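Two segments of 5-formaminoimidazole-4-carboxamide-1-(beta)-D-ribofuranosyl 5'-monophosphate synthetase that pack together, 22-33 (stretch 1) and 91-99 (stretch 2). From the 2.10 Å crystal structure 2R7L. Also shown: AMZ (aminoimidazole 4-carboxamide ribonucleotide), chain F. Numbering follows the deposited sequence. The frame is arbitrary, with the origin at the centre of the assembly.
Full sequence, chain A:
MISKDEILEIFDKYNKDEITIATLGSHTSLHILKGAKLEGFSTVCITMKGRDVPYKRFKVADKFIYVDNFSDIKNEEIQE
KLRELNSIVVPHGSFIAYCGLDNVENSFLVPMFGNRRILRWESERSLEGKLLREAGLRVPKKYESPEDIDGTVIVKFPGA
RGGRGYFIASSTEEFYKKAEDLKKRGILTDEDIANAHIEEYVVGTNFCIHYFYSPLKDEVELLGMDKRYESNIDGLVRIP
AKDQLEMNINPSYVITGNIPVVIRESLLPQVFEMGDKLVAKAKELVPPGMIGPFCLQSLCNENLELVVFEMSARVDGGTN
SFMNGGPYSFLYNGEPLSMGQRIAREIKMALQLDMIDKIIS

Stretch 1 (22-33) ATLGSHTSLHIL
Stretch 2 91-99: PHGSFIAYC

A loop leaving a strand can be fastened to the start of a helix by a few side chains, some bonding to backbone and one to a ligand, and these two segments of a nucleotide-binding synthetase illustrate the principle. The firmest link is His-92 NE2, which donates to Leu-24 O at 2.9 Å and 161°, tying the last strand carbonyl to the residue at the N-cap position of the helix. A short chain of polar contacts ends at the nucleotide: Ser-26 OG (chi1 t) donates to Ser-94 OG at 3.2 Å, and Ser-94 OG (chi1 m) in turn donates to AMZ OP1 at a very short 2.4 Å.

The backbones cross steeply. Strand 22-24 and helix 93-99 approach to 8.3 Å between axes, and their N-to-C directions are 70° apart (signed crossing angle 70°). Thr-23 CA lies 6.5 Å from Pro-91 CA, Leu-24 CA lies 5.9 Å from Phe-95 CA, and His-27 CA lies 5.7 Å from Ser-94 CA. After the strand the chain turns through Gly-25 and an extended Ser-26, reaches His-27 at a positive phi (68/-79), and enters helix 29-33 after Thr-28.

The two histidine rings lie near each other but barely overlap. His-92 (chi1 p, chi2 55°) and His-27 (t, -102°) have nearly parallel planes, 19° apart, with centroids 5.1 Å apart. The face of His-92 is covered by His-27 CB, 3.7 Å from the ring centroid, while Gly-93 CA covers the His-27 face at 3.8 Å from the centroid; an ideal CB on Gly-93 would clash with His-27 NE2 at 2.5 Å. His-27 ND1 and Thr-28 OG1 share a 3.0 Å hydrogen bond.

Outward, packing turns apolar. The CA-to-CB bond of Leu-24 (t, p) points toward stretch 2; its CD2 is 3.9 Å from Tyr-98 CD1 (m, chi2 116°) and its CB 4.3 Å from Phe-95 CD1 (t, chi2 73°). Ile-32 CD1 (m, t) meets the His-92 ring edge, 3.9 Å from CD2 of His-92.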

ATOM      1  N   ALA A  22     -16.708 -12.507 -16.850  1.00 33.43           N
ATOM      2  CA  ALA A  22     -17.632 -11.688 -17.619  1.00 35.79           C
ATOM      3  C   ALA A  22     -18.926 -11.374 -16.852  1.00 33.97           C
ATOM      4  O   ALA A  22     -19.332 -12.105 -15.941  1.00 29.28           O
ATOM      5  CB  ALA A  22     -17.949 -12.355 -18.951  1.00 35.20           C
ATOM      6  N   THR A  23     -19.564 -10.280 -17.243  1.00 30.56           N
ATOM      7  CA  THR A  23     -20.834  -9.880 -16.674  1.00 36.22           C
ATOM      8  C   THR A  23     -21.421  -8.813 -17.584  1.00 36.19           C
ATOM      9  O   THR A  23     -20.727  -8.277 -18.448  1.00 34.97           O
ATOM     10  CB  THR A  23     -20.667  -9.330 -15.234  1.00 36.90           C
ATOM     11  OG1 THR A  23     -21.895  -9.478 -14.509  1.00 40.83           O
ATOM     12  CG2 THR A  23     -20.251  -7.873 -15.256  1.00 29.47           C
ATOM     13  N   LEU A  24     -22.705  -8.521 -17.406  1.00 40.14           N
ATOM     14  CA  LEU A  24     -23.357  -7.468 -18.178  1.00 34.68           C
ATOM     15  C   LEU A  24     -23.067  -6.119 -17.542  1.00 27.49           C
ATOM     16  O   LEU A  24     -23.065  -5.989 -16.320  1.00 36.46           O
ATOM     17  CB  LEU A  24     -24.875  -7.718 -18.269  1.00 37.08           C
ATOM     18  CG  LEU A  24     -25.770  -6.565 -18.734  1.00 38.92           C
ATOM     19  CD1 LEU A  24     -25.536  -6.258 -20.199  1.00 40.78           C
ATOM     20  CD2 LEU A  24     -27.241  -6.876 -18.483  1.00 41.24           C
ATOM     21  N   GLY A  25     -22.842  -5.111 -18.376  1.00 28.35           N
ATOM     22  CA  GLY A  25     -22.470  -3.791 -17.903  1.00 28.72           C
ATOM     23  C   GLY A  25     -23.608  -3.010 -17.263  1.00 33.18           C
ATOM     24  O   GLY A  25     -24.153  -2.089 -17.866  1.00 27.64           O
ATOM     25  N   SER A  26     -23.939  -3.364 -16.025  1.00 27.33           N
ATOM     26  CA  SER A  26     -25.000  -2.697 -15.285  1.00 28.57           C
ATOM     27  C   SER A  26     -25.077  -3.268 -13.882  1.00 31.05           C
ATOM     28  O   SER A  26     -24.350  -4.202 -13.546  1.00 31.41           O
ATOM     29  CB  SER A  26     -26.353  -2.911 -15.979  1.00 30.59           C
ATOM     30  OG  SER A  26     -27.357  -2.126 -15.357  1.00 38.42           O
ATOM     31  N   HIS A  27     -25.983  -2.709 -13.079  1.00 32.76           N
ATOM     32  CA  HIS A  27     -26.314  -3.238 -11.753  1.00 29.56           C
ATOM     33  C   HIS A  27     -25.180  -3.106 -10.735  1.00 31.76           C
ATOM     34  O   HIS A  27     -25.202  -2.213  -9.894  1.00 30.11           O
ATOM     35  CB  HIS A  27     -26.768  -4.692 -11.837  1.00 23.55           C
ATOM     36  CG  HIS A  27     -27.417  -5.189 -10.585  1.00 32.77           C
ATOM     37  ND1 HIS A  27     -26.762  -5.989  -9.675  1.00 30.35           N
ATOM     38  CD2 HIS A  27     -28.661  -4.990 -10.085  1.00 32.07           C
ATOM     39  CE1 HIS A  27     -27.575  -6.268  -8.671  1.00 38.67           C
ATOM     40  NE2 HIS A  27     -28.733  -5.672  -8.895  1.00 37.65           N
ATOM     41  N   THR A  28     -24.206  -4.014 -10.815  1.00 36.75           N
ATOM     42  CA  THR A  28     -23.064  -4.031  -9.905  1.00 28.54           C
ATOM     43  C   THR A  28     -21.760  -4.338 -10.649  1.00 34.71           C
ATOM     44  O   THR A  28     -20.748  -4.661 -10.035  1.00 35.96           O
ATOM     45  CB  THR A  28     -23.251  -5.091  -8.803  1.00 36.44           C
ATOM     46  OG1 THR A  28     -23.802  -6.287  -9.376  1.00 27.21           O
ATOM     47  CG2 THR A  28     -24.190  -4.579  -7.705  1.00 35.41           C
ATOM     48  N   SER A  29     -21.782  -4.230 -11.973  1.00 35.06           N
ATOM     49  CA  SER A  29     -20.658  -4.685 -12.784  1.00 36.72           C
ATOM     50  C   SER A  29     -19.355  -3.929 -12.498  1.00 33.15           C
ATOM     51  O   SER A  29     -18.271  -4.503 -12.579  1.00 39.42           O
ATOM     52  CB  SER A  29     -20.997  -4.612 -14.269  1.00 29.21           C
ATOM     53  OG  SER A  29     -21.080  -3.263 -14.686  1.00 34.63           O
ATOM     54  N   LEU A  30     -19.458  -2.650 -12.156  1.00 34.28           N
ATOM     55  CA  LEU A  30     -18.255  -1.835 -11.936  1.00 30.43           C
ATOM     56  C   LEU A  30     -17.267  -2.460 -10.958  1.00 24.18           C
ATOM     57  O   LEU A  30     -16.072  -2.476 -11.231  1.00 29.35           O
ATOM     58  CB  LEU A  30     -18.604  -0.414 -11.507  1.00 23.98           C
ATOM     59  CG  LEU A  30     -19.069   0.494 -12.649  1.00 25.74           C
ATOM     60  CD1 LEU A  30     -19.472   1.861 -12.123  1.00 21.92           C
ATOM     61  CD2 LEU A  30     -17.995   0.617 -13.697  1.00 26.53           C
ATOM     62  N   HIS A  31     -17.749  -2.979  -9.834  1.00 21.28           N
ATOM     63  CA  HIS A  31     -16.850  -3.611  -8.877  1.00 23.82           C
ATOM     64  C   HIS A  31     -16.686  -5.103  -9.127  1.00 28.94           C
ATOM     65  O   HIS A  31     -15.714  -5.708  -8.684  1.00 32.09           O
ATOM     66  CB  HIS A  31     -17.230  -3.309  -7.420  1.00 24.72           C
ATOM     67  CG  HIS A  31     -18.582  -3.809  -7.015  1.00 30.17           C
ATOM     68  ND1 HIS A  31     -18.801  -5.096  -6.577  1.00 33.22           N
ATOM     69  CD2 HIS A  31     -19.781  -3.182  -6.953  1.00 25.60           C
ATOM     70  CE1 HIS A  31     -20.078  -5.248  -6.280  1.00 24.56           C
ATOM     71  NE2 HIS A  31     -20.692  -4.097  -6.489  1.00 25.91           N
ATOM     72  N   ILE A  32     -17.631  -5.696  -9.850  1.00 24.13           N
ATOM     73  CA  ILE A  32     -17.451  -7.056 -10.323  1.00 27.87           C
ATOM     74  C   ILE A  32     -16.257  -7.109 -11.273  1.00 29.67           C
ATOM     75  O   ILE A  32     -15.431  -8.023 -11.198  1.00 27.28           O
ATOM     76  CB  ILE A  32     -18.700  -7.588 -11.062  1.00 33.02           C
ATOM     77  CG1 ILE A  32     -19.798  -7.959 -10.064  1.00 32.34           C
ATOM     78  CG2 ILE A  32     -18.341  -8.805 -11.916  1.00 29.64           C
ATOM     79  CD1 ILE A  32     -21.165  -8.233 -10.718  1.00 28.30           C
ATOM     80  N   LEU A  33     -16.177  -6.131 -12.171  1.00 26.17           N
ATOM     81  CA  LEU A  33     -15.100  -6.083 -13.144  1.00 32.48           C
ATOM     82  C   LEU A  33     -13.806  -5.567 -12.492  1.00 37.54           C
ATOM     83  O   LEU A  33     -12.740  -6.166 -12.661  1.00 35.58           O
ATOM     84  CB  LEU A  33     -15.503  -5.239 -14.362  1.00 28.76           C
ATOM     85  CG  LEU A  33     -16.699  -5.737 -15.185  1.00 33.55           C
ATOM     86  CD1 LEU A  33     -17.031  -4.780 -16.326  1.00 31.75           C
ATOM     87  CD2 LEU A  33     -16.470  -7.151 -15.721  1.00 37.97           C
ATOM     88  N   PRO A  91     -23.433 -13.506 -12.359  1.00 36.64           N
ATOM     89  CA  PRO A  91     -24.803 -13.063 -12.555  1.00 41.28           C
ATOM     90  C   PRO A  91     -25.198 -11.947 -11.593  1.00 39.49           C
ATOM     91  O   PRO A  91     -24.684 -11.868 -10.469  1.00 45.27           O
ATOM     92  CB  PRO A  91     -25.611 -14.324 -12.253  1.00 36.85           C
ATOM     93  CG  PRO A  91     -24.806 -15.023 -11.220  1.00 42.20           C
ATOM     94  CD  PRO A  91     -23.360 -14.745 -11.562  1.00 38.46           C
ATOM     95  N   HIS A  92     -26.102 -11.090 -12.045  1.00 42.45           N
ATOM     96  CA  HIS A  92     -26.669 -10.053 -11.203  1.00 43.37           C
ATOM     97  C   HIS A  92     -28.069  -9.632 -11.671  1.00 47.17           C
ATOM     98  O   HIS A  92     -28.544 -10.064 -12.728  1.00 42.32           O
ATOM     99  CB  HIS A  92     -25.730  -8.849 -11.127  1.00 38.13           C
ATOM    100  CG  HIS A  92     -25.432  -8.220 -12.451  1.00 35.01           C
ATOM    101  ND1 HIS A  92     -26.418  -7.774 -13.302  1.00 35.52           N
ATOM    102  CD2 HIS A  92     -24.255  -7.921 -13.050  1.00 33.58           C
ATOM    103  CE1 HIS A  92     -25.865  -7.241 -14.376  1.00 35.08           C
ATOM    104  NE2 HIS A  92     -24.552  -7.321 -14.250  1.00 38.98           N
ATOM    105  N   GLY A  93     -28.711  -8.779 -10.875  1.00 48.04           N
ATOM    106  CA  GLY A  93     -30.078  -8.320 -11.127  1.00 46.76           C
ATOM    107  C   GLY A  93     -30.426  -7.997 -12.567  1.00 40.71           C
ATOM    108  O   GLY A  93     -31.359  -8.579 -13.124  1.00 41.88           O
ATOM    109  N   SER A  94     -29.686  -7.067 -13.163  1.00 38.47           N
ATOM    110  CA  SER A  94     -29.951  -6.623 -14.528  1.00 40.08           C
ATOM    111  C   SER A  94     -29.726  -7.729 -15.542  1.00 46.26           C
ATOM    112  O   SER A  94     -30.375  -7.752 -16.587  1.00 47.05           O
ATOM    113  CB  SER A  94     -29.067  -5.435 -14.904  1.00 43.39           C
ATOM    114  OG  SER A  94     -29.371  -4.299 -14.128  1.00 46.32           O
ATOM    115  N   PHE A  95     -28.790  -8.626 -15.243  1.00 45.59           N
ATOM    116  CA  PHE A  95     -28.465  -9.705 -16.158  1.00 43.47           C
ATOM    117  C   PHE A  95     -29.597 -10.719 -16.222  1.00 44.52           C
ATOM    118  O   PHE A  95     -30.033 -11.109 -17.305  1.00 43.87           O
ATOM    119  CB  PHE A  95     -27.171 -10.410 -15.755  1.00 37.68           C
ATOM    120  CG  PHE A  95     -26.940 -11.697 -16.491  1.00 32.67           C
ATOM    121  CD1 PHE A  95     -26.573 -11.685 -17.830  1.00 37.55           C
ATOM    122  CD2 PHE A  95     -27.111 -12.915 -15.857  1.00 31.95           C
ATOM    123  CE1 PHE A  95     -26.372 -12.861 -18.519  1.00 35.00           C
ATOM    124  CE2 PHE A  95     -26.917 -14.099 -16.538  1.00 36.96           C
ATOM    125  CZ  PHE A  95     -26.543 -14.072 -17.871  1.00 38.58           C
ATOM    126  N   ILE A  96     -30.055 -11.155 -15.054  1.00 43.15           N
ATOM    127  CA  ILE A  96     -31.155 -12.099 -14.975  1.00 45.87           C
ATOM    128  C   ILE A  96     -32.409 -11.523 -15.636  1.00 49.73           C
ATOM    129  O   ILE A  96     -33.137 -12.233 -16.331  1.00 52.36           O
ATOM    130  CB  ILE A  96     -31.427 -12.501 -13.523  1.00 44.53           C
ATOM    131  CG1 ILE A  96     -30.169 -13.130 -12.925  1.00 40.77           C
ATOM    132  CG2 ILE A  96     -32.595 -13.471 -13.444  1.00 43.42           C
ATOM    133  CD1 ILE A  96     -30.242 -13.376 -11.430  1.00 43.12           C
ATOM    134  N   ALA A  97     -32.634 -10.226 -15.451  1.00 47.13           N
ATOM    135  CA  ALA A  97     -33.788  -9.554 -16.039  1.00 46.96           C
ATOM    136  C   ALA A  97     -33.710  -9.469 -17.558  1.00 47.49           C
ATOM    137  O   ALA A  97     -34.646  -9.862 -18.250  1.00 45.01           O
ATOM    138  CB  ALA A  97     -33.968  -8.165 -15.440  1.00 38.10           C
ATOM    139  N   TYR A  98     -32.602  -8.941 -18.073  1.00 45.02           N
ATOM    140  CA  TYR A  98     -32.454  -8.728 -19.513  1.00 44.56           C
ATOM    141  C   TYR A  98     -32.318 -10.039 -20.286  1.00 50.06           C
ATOM    142  O   TYR A  98     -32.736 -10.138 -21.440  1.00 53.83           O
ATOM    143  CB  TYR A  98     -31.248  -7.844 -19.805  1.00 51.22           C
ATOM    144  CG  TYR A  98     -31.501  -6.356 -19.722  1.00 50.34           C
ATOM    145  CD1 TYR A  98     -30.859  -5.575 -18.766  1.00 50.12           C
ATOM    146  CD2 TYR A  98     -32.357  -5.726 -20.613  1.00 47.41           C
ATOM    147  CE1 TYR A  98     -31.071  -4.212 -18.696  1.00 49.19           C
ATOM    148  CE2 TYR A  98     -32.576  -4.361 -20.549  1.00 50.12           C
ATOM    149  CZ  TYR A  98     -31.930  -3.611 -19.586  1.00 51.64           C
ATOM    150  OH  TYR A  98     -32.141  -2.255 -19.515  1.00 57.29           O
ATOM    151  N   CYS A  99     -31.720 -11.038 -19.651  1.00 48.89           N
ATOM    152  CA  CYS A  99     -31.537 -12.340 -20.276  1.00 56.10           C
ATOM    153  C   CYS A  99     -32.839 -13.134 -20.222  1.00 57.25           C
ATOM    154  O   CYS A  99     -33.228 -13.774 -21.197  1.00 59.10           O
ATOM    155  CB  CYS A  99     -30.415 -13.109 -19.567  1.00 56.72           C
ATOM    156  SG  CYS A  99     -30.003 -14.728 -20.266  1.00 54.73           S
TER
HETATM  157  O5  AMZ F 401     -28.593   0.131  -5.856  1.00 35.53           O
HETATM  158  C6  AMZ F 401     -29.401  -0.765  -5.597  1.00 33.97           C
HETATM  159  N2  AMZ F 401     -29.743  -1.135  -4.366  1.00 26.89           N
HETATM  160  C3A AMZ F 401     -30.097  -1.526  -6.713  1.00 27.91           C
HETATM  161  C7A AMZ F 401     -31.105  -2.464  -6.580  1.00 31.41           C
HETATM  162  N3  AMZ F 401     -31.666  -2.900  -5.450  1.00 25.65           N
HETATM  163  N1  AMZ F 401     -29.841  -1.376  -8.007  1.00 32.69           N
HETATM  164  C5  AMZ F 401     -30.662  -2.206  -8.667  1.00 26.94           C
HETATM  165  N   AMZ F 401     -31.431  -2.866  -7.795  1.00 35.75           N
HETATM  166  C1  AMZ F 401     -32.457  -3.883  -8.129  1.00 40.42           C
HETATM  167  C2  AMZ F 401     -33.833  -3.272  -8.398  1.00 42.31           C
HETATM  168  C3  AMZ F 401     -33.925  -3.256  -9.913  1.00 45.06           C
HETATM  169  O2  AMZ F 401     -35.270  -3.519 -10.306  1.00 52.16           O
HETATM  170  O1  AMZ F 401     -34.817  -4.161  -7.857  1.00 50.91           O
HETATM  171  O   AMZ F 401     -31.996  -4.465  -9.360  1.00 38.43           O
HETATM  172  C   AMZ F 401     -33.064  -4.452 -10.312  1.00 48.29           C
HETATM  173  C4  AMZ F 401     -32.417  -4.260 -11.698  1.00 41.52           C
HETATM  174  O3  AMZ F 401     -31.650  -3.060 -11.719  1.00 32.80           O
HETATM  175  P   AMZ F 401     -31.727  -2.104 -12.977  1.00 35.93           P
HETATM  176  OP1 AMZ F 401     -31.183  -2.682 -14.233  1.00 38.70           O
HETATM  177  O4  AMZ F 401     -33.271  -1.697 -13.172  1.00 41.19           O
HETATM  178  OP2 AMZ F 401     -30.948  -0.738 -12.585  1.00 34.79           O